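Local coordinates for protein hydrogenase-specific maturation endopeptidase (PDB 5IJA) that probably acts as an endopeptidase in [NiFe] hydrogenase maturation, trimming the C-terminal extension of the hydrogenase large subunit so that the enzyme becomes active, at residues R2-A7 against N48-I53; F41-H46 against K98-L103; I55-L60 against I85-F90. One frame throughout, in Å; residues are numbered along the deposited sequence.

Contact 1: residues R2-A7 against N48-I53; sequences RVLILA and NGEERI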
ATOM      1  N   ARG A   2      10.788  -0.258 -14.107  1.00 52.12           N
ATOM      2  CA  ARG A   2       9.706  -1.221 -13.954  1.00 44.29           C
ATOM      3  C   ARG A   2       9.184  -1.133 -12.544  1.00 42.41           C
ATOM      4  O   ARG A   2       9.960  -1.174 -11.598  1.00 40.58           O
ATOM      5  CB  ARG A   2      10.175  -2.638 -14.255  1.00 47.50           C
ATOM      6  CG  ARG A   2      10.277  -2.941 -15.734  1.00 50.89           C
ATOM      7  CD  ARG A   2      10.811  -4.335 -15.968  1.00 50.69           C
ATOM      8  NE  ARG A   2      12.076  -4.564 -15.280  1.00 53.62           N
ATOM      9  CZ  ARG A   2      12.265  -5.516 -14.373  1.00 46.05           C
ATOM     10  NH1 ARG A   2      11.263  -6.329 -14.044  1.00 48.00           N
ATOM     11  NH2 ARG A   2      13.453  -5.658 -13.797  1.00 49.48           N
ATOM     12  N   VAL A   3       7.871  -1.018 -12.412  1.00 38.25           N
ATOM     13  CA  VAL A   3       7.246  -0.708 -11.130  1.00 31.86           C
ATOM     14  C   VAL A   3       6.381  -1.856 -10.652  1.00 31.62           C
ATOM     15  O   VAL A   3       5.653  -2.464 -11.436  1.00 35.48           O
ATOM     16  CB  VAL A   3       6.408   0.602 -11.240  1.00 35.35           C
ATOM     17  CG1 VAL A   3       5.868   1.032  -9.881  1.00 34.89           C
ATOM     18  CG2 VAL A   3       7.264   1.723 -11.841  1.00 40.39           C
ATOM     19  N   LEU A   4       6.500  -2.204  -9.370  1.00 30.06           N
ATOM     20  CA  LEU A   4       5.632  -3.220  -8.772  1.00 30.00           C
ATOM     21  C   LEU A   4       4.737  -2.577  -7.722  1.00 32.21           C
ATOM     22  O   LEU A   4       5.213  -1.811  -6.890  1.00 30.47           O
ATOM     23  CB  LEU A   4       6.458  -4.342  -8.141  1.00 29.52           C
ATOM     24  CG  LEU A   4       5.747  -5.393  -7.278  1.00 28.07           C
ATOM     25  CD1 LEU A   4       4.667  -6.165  -8.044  1.00 31.63           C
ATOM     26  CD2 LEU A   4       6.759  -6.351  -6.704  1.00 28.97           C
ATOM     27  N   ILE A   5       3.444  -2.869  -7.772  1.00 31.33           N
ATOM     28  CA  ILE A   5       2.505  -2.324  -6.791  1.00 28.40           C
ATOM     29  C   ILE A   5       2.153  -3.403  -5.778  1.00 30.39           C
ATOM     30  O   ILE A   5       1.808  -4.512  -6.158  1.00 32.09           O
ATOM     31  CB  ILE A   5       1.249  -1.786  -7.488  1.00 32.04           C
ATOM     32  CG1 ILE A   5       1.629  -0.582  -8.369  1.00 33.86           C
ATOM     33  CG2 ILE A   5       0.179  -1.428  -6.478  1.00 28.94           C
ATOM     34  CD1 ILE A   5       0.571  -0.196  -9.362  1.00 41.88           C
ATOM     35  N   LEU A   6       2.297  -3.090  -4.491  1.00 25.31           N
ATOM     36  CA  LEU A   6       1.940  -4.006  -3.416  1.00 30.49           C
ATOM     37  C   LEU A   6       0.687  -3.502  -2.727  1.00 30.55           C
ATOM     38  O   LEU A   6       0.713  -2.449  -2.112  1.00 31.15           O
ATOM     39  CB  LEU A   6       3.066  -4.126  -2.391  1.00 31.03           C
ATOM     40  CG  LEU A   6       4.444  -4.532  -2.899  1.00 33.95           C
ATOM     41  CD1 LEU A   6       5.388  -4.714  -1.714  1.00 28.78           C
ATOM     42  CD2 LEU A   6       4.345  -5.790  -3.742  1.00 26.87           C
ATOM     43  N   ALA A   7      -0.408  -4.248  -2.834  1.00 29.92           N
ATOM     44  CA  ALA A   7      -1.643  -3.848  -2.178  1.00 32.85           C
ATOM     45  C   ALA A   7      -1.782  -4.587  -0.866  1.00 31.67           C
ATOM     46  O   ALA A   7      -1.746  -5.818  -0.850  1.00 33.67           O
ATOM     47  CB  ALA A   7      -2.839  -4.125  -3.077  1.00 34.87           C
ATOM     48  N   ASN A  48      10.467  -9.479  -9.315  1.00 32.73           N
ATOM     49  CA  ASN A  48      11.250  -9.726 -10.525  1.00 38.73           C
ATOM     50  C   ASN A  48      12.216  -8.586 -10.832  1.00 41.47           C
ATOM     51  O   ASN A  48      12.424  -8.220 -11.994  1.00 37.87           O
ATOM     52  CB  ASN A  48      10.311  -9.956 -11.717  1.00 41.71           C
ATOM     53  CG  ASN A  48      11.032 -10.519 -12.943  1.00 50.82           C
ATOM     54  OD1 ASN A  48      11.944 -11.339 -12.826  1.00 42.52           O
ATOM     55  ND2 ASN A  48      10.627 -10.065 -14.122  1.00 48.93           N
ATOM     56  N   GLY A  49      12.796  -8.003  -9.787  1.00 35.97           N
ATOM     57  CA  GLY A  49      13.830  -6.990  -9.971  1.00 35.46           C
ATOM     58  C   GLY A  49      13.329  -5.576 -10.219  1.00 33.88           C
ATOM     59  O   GLY A  49      14.107  -4.690 -10.606  1.00 35.62           O
ATOM     60  N   GLU A  50      12.037  -5.349  -9.981  1.00 32.69           N
ATOM     61  CA  GLU A  50      11.435  -4.038 -10.217  1.00 32.38           C
ATOM     62  C   GLU A  50      12.188  -2.995  -9.419  1.00 34.98           C
ATOM     63  O   GLU A  50      12.607  -3.260  -8.299  1.00 34.11           O
ATOM     64  CB  GLU A  50       9.948  -4.018  -9.848  1.00 34.11           C
ATOM     65  CG  GLU A  50       9.037  -4.803 -10.775  1.00 36.54           C
ATOM     66  CD  GLU A  50       9.075  -6.302 -10.554  1.00 35.79           C
ATOM     67  OE1 GLU A  50       9.680  -6.783  -9.570  1.00 35.07           O
ATOM     68  OE2 GLU A  50       8.478  -7.021 -11.379  1.00 42.94           O
ATOM     69  N   GLU A  51      12.393  -1.823 -10.020  1.00 34.38           N
ATOM     70  CA  GLU A  51      13.246  -0.809  -9.415  1.00 33.59           C
ATOM     71  C   GLU A  51      12.460   0.172  -8.555  1.00 34.30           C
ATOM     72  O   GLU A  51      13.053   0.961  -7.824  1.00 32.73           O
ATOM     73  CB  GLU A  51      14.016  -0.038 -10.499  1.00 40.94           C
ATOM     74  CG  GLU A  51      14.912  -0.914 -11.392  1.00 44.10           C
ATOM     75  CD  GLU A  51      14.294  -1.221 -12.756  1.00 54.17           C
ATOM     76  OE1 GLU A  51      13.060  -1.425 -12.841  1.00 49.35           O
ATOM     77  OE2 GLU A  51      15.048  -1.246 -13.752  1.00 56.34           O
ATOM     78  N   ARG A  52      11.135   0.139  -8.686  1.00 32.41           N
ATOM     79  CA  ARG A  52      10.245   0.978  -7.899  1.00 32.00           C
ATOM     80  C   ARG A  52       9.144   0.103  -7.328  1.00 32.32           C
ATOM     81  O   ARG A  52       8.588  -0.738  -8.042  1.00 30.77           O
ATOM     82  CB  ARG A  52       9.648   2.102  -8.737  1.00 31.40           C
ATOM     83  CG  ARG A  52       8.783   3.091  -7.943  1.00 32.55           C
ATOM     84  CD  ARG A  52       8.362   4.260  -8.836  1.00 37.30           C
ATOM     85  NE  ARG A  52       9.541   5.003  -9.288  1.00 43.33           N
ATOM     86  CZ  ARG A  52       9.570   5.806 -10.351  1.00 49.45           C
ATOM     87  NH1 ARG A  52       8.485   5.977 -11.092  1.00 46.12           N
ATOM     88  NH2 ARG A  52      10.692   6.430 -10.682  1.00 50.19           N
ATOM     89  N   ILE A  53       8.885   0.262  -6.036  1.00 26.28           N
ATOM     90  CA  ILE A  53       7.795  -0.458  -5.354  1.00 26.59           C
ATOM     91  C   ILE A  53       6.791   0.544  -4.799  1.00 29.66           C
ATOM     92  O   ILE A  53       7.163   1.447  -4.052  1.00 29.99           O
ATOM     93  CB  ILE A  53       8.317  -1.302  -4.186  1.00 28.20           C
ATOM     94  CG1 ILE A  53       9.416  -2.272  -4.637  1.00 33.21           C
ATOM     95  CG2 ILE A  53       7.186  -2.058  -3.509  1.00 30.58           C
ATOM     96  CD1 ILE A  53       8.974  -3.276  -5.642  1.00 36.40           C
TER
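V3 pairs with R52 and L4 with I53 in parallel register, joining the start of strand 3-8 to the start of strand 52-59. L4 N donates to R52 O at 2.9 Å in a nearly straight bond of 169°. One step earlier, R2 O accepts from E51 N and, weakly, from R52 N. The carboxylate of E51 returns to the same residue: its OE1 takes R2 N at 2.9 Å, approached from above the carboxylate plane.

The R2 side chain bends at chi3 (-54°). Its guanidinium grips a single backbone oxygen end-on. R2 NH1 lies 3.0 Å and R2 NH2 3.3 Å from N48 O, which sits in the guanidinium plane. E50 CA lies over one face of the group, and E50 OE2 makes a long salt bridge to R2 NH1. The other oxygen, E50 OE1, uses its syn lone pair to accept N48 N at 2.8 Å, so the E50 carboxylate bonds back to the backbone of N48. At the backbone angles of G49 a CB would jam against N48 O, which calls for glycine.

On the face that carries L4 and I53, these two lie side by side and point the same way, with L4 CB 3.7 Å from I53 CD1. L6 CD1 reaches I53 CG2. On the face of V3 and R52, V3 CG2 packs on R52 CB at 3.9 Å; the far end of R52 turns to L146 O.

Strand 3-8 lies between strands 33-37 and 52-59 of the parallel part of the sheet. Helix 18-28 covers I5 and A7, while L4 packs against the loop residues L43 and H46.

Contact 2: residues F41-H46 against K98-L103; sequences FRLANH and KLLMAL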
ATOM      1  N   PHE A  41       5.425 -12.246   2.673  1.00 34.06           N
ATOM      2  CA  PHE A  41       6.257 -13.291   2.073  1.00 37.49           C
ATOM      3  C   PHE A  41       5.711 -13.794   0.729  1.00 35.07           C
ATOM      4  O   PHE A  41       6.386 -14.540   0.008  1.00 35.28           O
ATOM      5  CB  PHE A  41       6.444 -14.444   3.065  1.00 34.64           C
ATOM      6  CG  PHE A  41       7.366 -14.099   4.204  1.00 36.40           C
ATOM      7  CD1 PHE A  41       8.623 -13.575   3.946  1.00 37.56           C
ATOM      8  CD2 PHE A  41       6.963 -14.241   5.518  1.00 41.25           C
ATOM      9  CE1 PHE A  41       9.477 -13.237   4.980  1.00 36.21           C
ATOM     10  CE2 PHE A  41       7.805 -13.901   6.558  1.00 41.24           C
ATOM     11  CZ  PHE A  41       9.064 -13.398   6.296  1.00 34.24           C
ATOM     12  N   ARG A  42       4.497 -13.366   0.380  1.00 33.88           N
ATOM     13  CA  ARG A  42       3.985 -13.563  -0.975  1.00 30.32           C
ATOM     14  C   ARG A  42       4.894 -12.930  -2.020  1.00 35.81           C
ATOM     15  O   ARG A  42       4.918 -13.325  -3.180  1.00 33.41           O
ATOM     16  CB  ARG A  42       2.577 -12.980  -1.121  1.00 34.26           C
ATOM     17  CG  ARG A  42       1.521 -13.668  -0.257  1.00 37.36           C
ATOM     18  CD  ARG A  42       0.120 -13.260  -0.691  1.00 41.26           C
ATOM     19  NE  ARG A  42      -0.910 -14.052  -0.017  1.00 51.66           N
ATOM     20  CZ  ARG A  42      -2.217 -13.812  -0.103  1.00 54.35           C
ATOM     21  NH1 ARG A  42      -2.660 -12.793  -0.836  1.00 51.90           N
ATOM     22  NH2 ARG A  42      -3.084 -14.586   0.544  1.00 51.08           N
ATOM     23  N   LEU A  43       5.642 -11.923  -1.598  1.00 28.59           N
ATOM     24  CA  LEU A  43       6.520 -11.227  -2.500  1.00 32.24           C
ATOM     25  C   LEU A  43       7.696 -12.098  -2.955  1.00 30.06           C
ATOM     26  O   LEU A  43       8.264 -11.872  -4.023  1.00 31.45           O
ATOM     27  CB  LEU A  43       7.027  -9.957  -1.818  1.00 30.02           C
ATOM     28  CG  LEU A  43       7.978  -9.043  -2.589  1.00 27.11           C
ATOM     29  CD1 LEU A  43       7.385  -8.511  -3.878  1.00 29.26           C
ATOM     30  CD2 LEU A  43       8.338  -7.913  -1.664  1.00 26.73           C
ATOM     31  N   ALA A  44       8.095 -13.054  -2.123  1.00 32.70           N
ATOM     32  CA  ALA A  44       9.226 -13.913  -2.476  1.00 37.78           C
ATOM     33  C   ALA A  44       9.029 -14.555  -3.850  1.00 45.64           C
ATOM     34  O   ALA A  44       9.934 -14.551  -4.695  1.00 44.54           O
ATOM     35  CB  ALA A  44       9.430 -14.983  -1.409  1.00 40.05           C
ATOM     36  N   ASN A  45       7.824 -15.060  -4.085  1.00 39.99           N
ATOM     37  CA  ASN A  45       7.514 -15.731  -5.339  1.00 47.73           C
ATOM     38  C   ASN A  45       7.242 -14.788  -6.510  1.00 47.97           C
ATOM     39  O   ASN A  45       7.193 -15.219  -7.665  1.00 48.02           O
ATOM     40  CB  ASN A  45       6.307 -16.653  -5.147  1.00 50.17           C
ATOM     41  CG  ASN A  45       6.614 -17.824  -4.244  1.00 56.67           C
ATOM     42  OD1 ASN A  45       7.683 -18.424  -4.344  1.00 56.90           O
ATOM     43  ND2 ASN A  45       5.683 -18.157  -3.356  1.00 55.33           N
ATOM     44  N   HIS A  46       7.070 -13.503  -6.225  1.00 40.57           N
ATOM     45  CA  HIS A  46       6.566 -12.591  -7.241  1.00 31.68           C
ATOM     46  C   HIS A  46       7.593 -11.570  -7.751  1.00 38.84           C
ATOM     47  O   HIS A  46       7.570 -11.178  -8.919  1.00 37.67           O
ATOM     48  CB  HIS A  46       5.346 -11.849  -6.689  1.00 35.83           C
ATOM     49  CG  HIS A  46       4.635 -11.015  -7.711  1.00 39.75           C
ATOM     50  ND1 HIS A  46       3.648 -11.521  -8.531  1.00 40.73           N
ATOM     51  CD2 HIS A  46       4.776  -9.713  -8.054  1.00 38.81           C
ATOM     52  CE1 HIS A  46       3.205 -10.565  -9.328  1.00 37.94           C
ATOM     53  NE2 HIS A  46       3.879  -9.460  -9.065  1.00 39.73           N
ATOM     54  N   LYS A  98      12.189  -6.538   5.224  1.00 33.04           N
ATOM     55  CA  LYS A  98      13.614  -6.385   5.549  1.00 34.51           C
ATOM     56  C   LYS A  98      14.409  -7.649   5.222  1.00 29.31           C
ATOM     57  O   LYS A  98      15.504  -7.562   4.681  1.00 31.00           O
ATOM     58  CB  LYS A  98      13.829  -6.053   7.032  1.00 40.10           C
ATOM     59  CG  LYS A  98      13.314  -4.702   7.488  1.00 48.75           C
ATOM     60  CD  LYS A  98      13.954  -3.565   6.725  1.00 52.94           C
ATOM     61  CE  LYS A  98      13.150  -2.287   6.916  1.00 58.99           C
ATOM     62  NZ  LYS A  98      11.726  -2.465   6.482  1.00 52.71           N
ATOM     63  N   LEU A  99      13.855  -8.804   5.570  1.00 32.19           N
ATOM     64  CA  LEU A  99      14.509 -10.084   5.289  1.00 31.78           C
ATOM     65  C   LEU A  99      14.653 -10.288   3.785  1.00 30.37           C
ATOM     66  O   LEU A  99      15.724 -10.684   3.308  1.00 30.64           O
ATOM     67  CB  LEU A  99      13.730 -11.250   5.910  1.00 29.83           C
ATOM     68  CG  LEU A  99      14.241 -12.671   5.629  1.00 31.06           C
ATOM     69  CD1 LEU A  99      15.671 -12.807   6.077  1.00 38.20           C
ATOM     70  CD2 LEU A  99      13.361 -13.690   6.331  1.00 37.91           C
ATOM     71  N   LEU A 100      13.578 -10.026   3.037  1.00 28.77           N
ATOM     72  CA  LEU A 100      13.633 -10.194   1.589  1.00 28.56           C
ATOM     73  C   LEU A 100      14.642  -9.242   0.956  1.00 29.76           C
ATOM     74  O   LEU A 100      15.283  -9.587  -0.019  1.00 29.75           O
ATOM     75  CB  LEU A 100      12.264  -9.989   0.962  1.00 29.36           C
ATOM     76  CG  LEU A 100      11.281 -11.071   1.384  1.00 30.32           C
ATOM     77  CD1 LEU A 100       9.878 -10.724   0.875  1.00 34.34           C
ATOM     78  CD2 LEU A 100      11.733 -12.402   0.827  1.00 30.67           C
ATOM     79  N   MET A 101      14.771  -8.039   1.502  1.00 29.07           N
ATOM     80  CA  MET A 101      15.808  -7.122   1.039  1.00 28.06           C
ATOM     81  C   MET A 101      17.221  -7.608   1.339  1.00 29.05           C
ATOM     82  O   MET A 101      18.121  -7.405   0.533  1.00 30.96           O
ATOM     83  CB  MET A 101      15.609  -5.739   1.661  1.00 30.00           C
ATOM     84  CG  MET A 101      14.398  -5.007   1.127  1.00 33.69           C
ATOM     85  SD  MET A 101      14.159  -3.423   1.954  1.00 36.88           S
ATOM     86  CE  MET A 101      13.162  -2.594   0.735  1.00 33.34           C
ATOM     87  N   ALA A 102      17.414  -8.244   2.489  1.00 29.59           N
ATOM     88  CA  ALA A 102      18.723  -8.806   2.833  1.00 30.27           C
ATOM     89  C   ALA A 102      19.125  -9.907   1.862  1.00 36.33           C
ATOM     90  O   ALA A 102      20.314 -10.219   1.718  1.00 36.95           O
ATOM     91  CB  ALA A 102      18.718  -9.343   4.229  1.00 32.29           C
ATOM     92  N   LEU A 103      18.124 -10.489   1.204  1.00 32.76           N
ATOM     93  CA  LEU A 103      18.319 -11.622   0.299  1.00 30.85           C
ATOM     94  C   LEU A 103      18.343 -11.249  -1.177  1.00 32.73           C
ATOM     95  O   LEU A 103      18.690 -12.082  -2.030  1.00 33.01           O
ATOM     96  CB  LEU A 103      17.225 -12.658   0.539  1.00 31.79           C
ATOM     97  CG  LEU A 103      17.306 -13.374   1.890  1.00 31.23           C
ATOM     98  CD1 LEU A 103      16.129 -14.291   2.071  1.00 32.57           C
ATOM     99  CD2 LEU A 103      18.615 -14.150   2.012  1.00 39.77           C
TER
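L100 reaches from helix 88-103 to L43 and A44, and its two methyls divide the work. L100 CD1 lies 4.0 Å from L43 CB and 4.1 Å from L43 CD2. L100 CD2 lies 4.1 Å from A44 CB. The chi2 of L100 (173°) sets CD1 anti to CA. This stretches the branch away from the helix and toward the loop.

L43 answers with a different shape. Its CG is anti to the backbone N (chi1 -180°), and its side chain crosses that of L100 at a slant. CB and CD2 face L100. L43 also packs on L4, L6 and L34 of the sheet, so it is the buried member of the group.

F41 joins at the outer side, and its ring reaches toward the helix. F41 CE1 meets L99 CD2 at 4.1 Å, and the two side chains cross at about a right angle. F41 CD1 is farther from L100 CD1, at 4.4 Å. Both leucine methyls approach the ring obliquely.

Residues 41-45 have helical backbone angles without regular helical bonding. A44 N bonds to F41 O and H46 N to L43 O, which gives two overlapping turns. These turns present F41, L43 and A44 to the helix. L107 of helix 105-109 also touches both L43 and L100.

The contact has no hydrogen bond or salt bridge. Carbon meets carbon at ordinary van der Waals distances, and the CA atoms of A44 and L100 are 7.1 Å apart. The loop and the helix are therefore held here by modest apolar contact at the surface, without directional bonds.

Contact 3: residues I55-L60 against I85-F90; sequences IIDAIL and IRSAHF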
ATOM      1  N   ILE A  55       3.607   0.842  -2.418  1.00 22.33           N
ATOM      2  CA  ILE A  55       2.776   0.164  -1.416  1.00 27.20           C
ATOM      3  C   ILE A  55       1.501   0.958  -1.203  1.00 28.02           C
ATOM      4  O   ILE A  55       1.556   2.166  -1.026  1.00 31.53           O
ATOM      5  CB  ILE A  55       3.554   0.006  -0.103  1.00 30.33           C
ATOM      6  CG1 ILE A  55       4.743  -0.911  -0.336  1.00 29.77           C
ATOM      7  CG2 ILE A  55       2.679  -0.558   1.015  1.00 32.16           C
ATOM      8  CD1 ILE A  55       5.781  -0.785   0.738  1.00 37.62           C
ATOM      9  N   ILE A  56       0.360   0.305  -1.249  1.00 25.65           N
ATOM     10  CA  ILE A  56      -0.903   0.965  -1.027  1.00 26.63           C
ATOM     11  C   ILE A  56      -1.615   0.295   0.129  1.00 32.74           C
ATOM     12  O   ILE A  56      -1.790  -0.877   0.133  1.00 30.97           O
ATOM     13  CB  ILE A  56      -1.816   0.958  -2.263  1.00 27.53           C
ATOM     14  CG1 ILE A  56      -1.084   1.407  -3.509  1.00 28.83           C
ATOM     15  CG2 ILE A  56      -2.990   1.874  -2.050  1.00 29.66           C
ATOM     16  CD1 ILE A  56      -1.964   1.584  -4.707  1.00 29.29           C
ATOM     17  N   ASP A  57      -2.005   1.089   1.105  1.00 29.62           N
ATOM     18  CA  ASP A  57      -2.553   0.593   2.339  1.00 30.89           C
ATOM     19  C   ASP A  57      -3.634   1.471   2.943  1.00 36.87           C
ATOM     20  O   ASP A  57      -3.629   2.650   2.774  1.00 34.32           O
ATOM     21  CB  ASP A  57      -1.419   0.439   3.336  1.00 34.80           C
ATOM     22  CG  ASP A  57      -1.781  -0.426   4.521  1.00 43.04           C
ATOM     23  OD1 ASP A  57      -2.832  -1.046   4.523  1.00 42.77           O
ATOM     24  OD2 ASP A  57      -0.997  -0.468   5.455  1.00 50.88           O
ATOM     25  N   ALA A  58      -4.538   0.844   3.680  1.00 38.57           N
ATOM     26  CA  ALA A  58      -5.466   1.552   4.561  1.00 42.42           C
ATOM     27  C   ALA A  58      -4.738   1.989   5.823  1.00 42.94           C
ATOM     28  O   ALA A  58      -3.947   1.227   6.373  1.00 46.26           O
ATOM     29  CB  ALA A  58      -6.644   0.669   4.909  1.00 39.20           C
ATOM     30  N   ILE A  59      -4.986   3.216   6.282  1.00 37.73           N
ATOM     31  CA  ILE A  59      -4.312   3.730   7.469  1.00 40.03           C
ATOM     32  C   ILE A  59      -5.276   4.435   8.421  1.00 47.61           C
ATOM     33  O   ILE A  59      -6.375   4.806   8.031  1.00 45.11           O
ATOM     34  CB  ILE A  59      -3.190   4.722   7.121  1.00 44.25           C
ATOM     35  CG1 ILE A  59      -3.778   6.008   6.526  1.00 41.01           C
ATOM     36  CG2 ILE A  59      -2.148   4.063   6.212  1.00 42.13           C
ATOM     37  CD1 ILE A  59      -2.796   7.144   6.398  1.00 43.02           C
ATOM     38  N   LEU A  60      -4.850   4.600   9.669  1.00 51.93           N
ATOM     39  CA  LEU A  60      -5.585   5.408  10.634  1.00 48.80           C
ATOM     40  C   LEU A  60      -4.779   6.645  10.962  1.00 56.42           C
ATOM     41  O   LEU A  60      -3.588   6.571  11.256  1.00 56.12           O
ATOM     42  CB  LEU A  60      -5.894   4.625  11.919  1.00 51.51           C
ATOM     43  CG  LEU A  60      -6.818   3.407  11.802  1.00 54.96           C
ATOM     44  CD1 LEU A  60      -7.120   2.798  13.167  1.00 56.03           C
ATOM     45  CD2 LEU A  60      -8.107   3.767  11.080  1.00 53.96           C
ATOM     46  N   ILE A  85       1.128   8.377  10.999  1.00 59.90           N
ATOM     47  CA  ILE A  85       0.324   7.462  10.211  1.00 60.35           C
ATOM     48  C   ILE A  85       0.263   6.115  10.853  1.00 60.73           C
ATOM     49  O   ILE A  85       1.255   5.671  11.356  1.00 62.85           O
ATOM     50  CB  ILE A  85       0.959   7.238   8.828  1.00 57.12           C
ATOM     51  CG1 ILE A  85       1.119   8.534   8.038  1.00 62.11           C
ATOM     52  CG2 ILE A  85       0.158   6.274   8.006  1.00 54.14           C
ATOM     53  CD1 ILE A  85       0.184   9.661   8.401  1.00 64.63           C
ATOM     54  N   ARG A  86      -0.870   5.443  10.806  1.00 57.93           N
ATOM     55  CA  ARG A  86      -0.911   4.102  11.360  1.00 58.76           C
ATOM     56  C   ARG A  86      -1.470   3.075  10.418  1.00 52.98           C
ATOM     57  O   ARG A  86      -2.647   3.013  10.203  1.00 51.40           O
ATOM     58  CB  ARG A  86      -1.676   4.074  12.683  1.00 51.92           C
ATOM     59  CG  ARG A  86      -1.476   5.353  13.467  1.00 59.58           C
ATOM     60  CD  ARG A  86      -2.289   5.387  14.747  1.00 66.80           C
ATOM     61  NE  ARG A  86      -2.492   6.750  15.190  1.00 72.65           N
ATOM     62  CZ  ARG A  86      -1.818   7.346  16.168  1.00 80.14           C
ATOM     63  NH1 ARG A  86      -0.887   6.703  16.852  1.00 69.31           N
ATOM     64  NH2 ARG A  86      -2.083   8.600  16.466  1.00 82.13           N
ATOM     65  N   SER A  87      -0.604   2.210   9.916  1.00 57.92           N
ATOM     66  CA  SER A  87      -1.078   1.066   9.184  1.00 50.38           C
ATOM     67  C   SER A  87      -0.543  -0.127   9.853  1.00 55.24           C
ATOM     68  O   SER A  87       0.619  -0.445   9.762  1.00 53.15           O
ATOM     69  CB  SER A  87      -0.633   1.086   7.756  1.00 51.28           C
ATOM     70  OG  SER A  87       0.728   1.076   7.681  1.00 53.59           O
ATOM     71  N   ALA A  88      -1.456  -0.859  10.444  1.00 59.20           N
ATOM     72  CA  ALA A  88      -1.130  -2.086  11.111  1.00 58.17           C
ATOM     73  C   ALA A  88      -0.526  -2.970  10.049  1.00 54.34           C
ATOM     74  O   ALA A  88       0.356  -3.749  10.332  1.00 50.35           O
ATOM     75  CB  ALA A  88      -2.380  -2.720  11.685  1.00 53.14           C
ATOM     76  N   HIS A  89      -1.068  -2.871   8.844  1.00 50.05           N
ATOM     77  CA  HIS A  89      -0.682  -3.751   7.795  1.00 48.02           C
ATOM     78  C   HIS A  89       0.743  -3.612   7.328  1.00 45.31           C
ATOM     79  O   HIS A  89       1.448  -4.568   7.322  1.00 46.53           O
ATOM     80  CB  HIS A  89      -1.569  -3.500   6.615  1.00 44.85           C
ATOM     81  CG  HIS A  89      -3.019  -3.504   6.925  1.00 48.78           C
ATOM     82  ND1 HIS A  89      -3.714  -4.652   7.190  1.00 50.75           N
ATOM     83  CD2 HIS A  89      -3.921  -2.505   6.953  1.00 49.84           C
ATOM     84  CE1 HIS A  89      -4.979  -4.359   7.398  1.00 47.99           C
ATOM     85  NE2 HIS A  89      -5.128  -3.062   7.261  1.00 47.81           N
ATOM     86  N   PHE A  90       1.195  -2.416   7.029  1.00 40.10           N
ATOM     87  CA  PHE A  90       2.558  -2.280   6.588  1.00 38.20           C
ATOM     88  C   PHE A  90       3.437  -2.645   7.753  1.00 43.63           C
ATOM     89  O   PHE A  90       4.414  -3.307   7.592  1.00 41.69           O
ATOM     90  CB  PHE A  90       2.883  -0.913   6.025  1.00 40.95           C
ATOM     91  CG  PHE A  90       4.231  -0.837   5.396  1.00 40.95           C
ATOM     92  CD1 PHE A  90       4.625  -1.767   4.480  1.00 41.53           C
ATOM     93  CD2 PHE A  90       5.107   0.127   5.753  1.00 44.06           C
ATOM     94  CE1 PHE A  90       5.859  -1.716   3.915  1.00 42.25           C
ATOM     95  CE2 PHE A  90       6.351   0.190   5.200  1.00 46.84           C
ATOM     96  CZ  PHE A  90       6.720  -0.727   4.271  1.00 47.26           C
TER
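D57 and H89 meet at the likely metal site of this maturation protease, where the C-terminal end of strand 52-59 faces the N-terminus of helix 88-103. D57 CG is anti to the backbone N (chi1 -164°), which carries it toward the helix start. D57 OD1 lies 3.0 Å from H89 CD2, with the carboxylate and ring planes 65° apart. This oxygen is buried and has no polar partner in the model. D57 OD2 receives a weak bond from F90 N, but its place is less certain because it sits too close to S87 CB. S87 is the N-cap residue. A58 O lies at the edge of the H89 ring, near its plane.

H89 NE2 is hydrogen-bonded to D16 OD1, which orients the ring. An aspartate, a histidine and a further acidic residue gathered at the C-terminal end of strand 52-59 are consistent with the metal site that such residues form in other hydrogenase maturation proteases of this family. An alanine in place of D57 would probably take the carboxylate away from the H89 ring, opening a gap beside it and removing one acidic group of the likely metal site.

Beyond this cluster, L60 and R86 form one antiparallel hydrogen-bonded pair. L60 N donates to R86 O at 2.8 Å (165°), and R86 N returns the bond to L60 O at 3.0 Å. I59 CA also sends a C-H contact to R86 O. Next to this pair, I59 CD1 presses on I85 CG2 at 3.5 Å, tighter than usual for two carbons.

At the other end, I55 CD1 comes 3.3 Å from F90 CE1, and the two side chains cross at about a right angle. F90 also packs on L8 and L81, and I55 on L6, L8 and I112.

In the fold
Contact 3 is the buried one, contact 1 is partly buried, and contact 2 lies at the surface. Contacts 1 and 3 share strand 52-59 and the same sheet, and the backbone of L6 probably bonds to I56 between them. Contacts 2 and 3 share helix 88-103: contact 3 takes its start, contact 2 its later turns, with no direct touch. Contacts 1 and 2 meet where L4 packs on L43 and H46. The chemistry follows the place. Contact 1 combines strand pairing with charged side chains at its solvent end. Contact 2 is purely apolar. Contact 3 mixes polar groups at the helix start with tight hydrophobic packing.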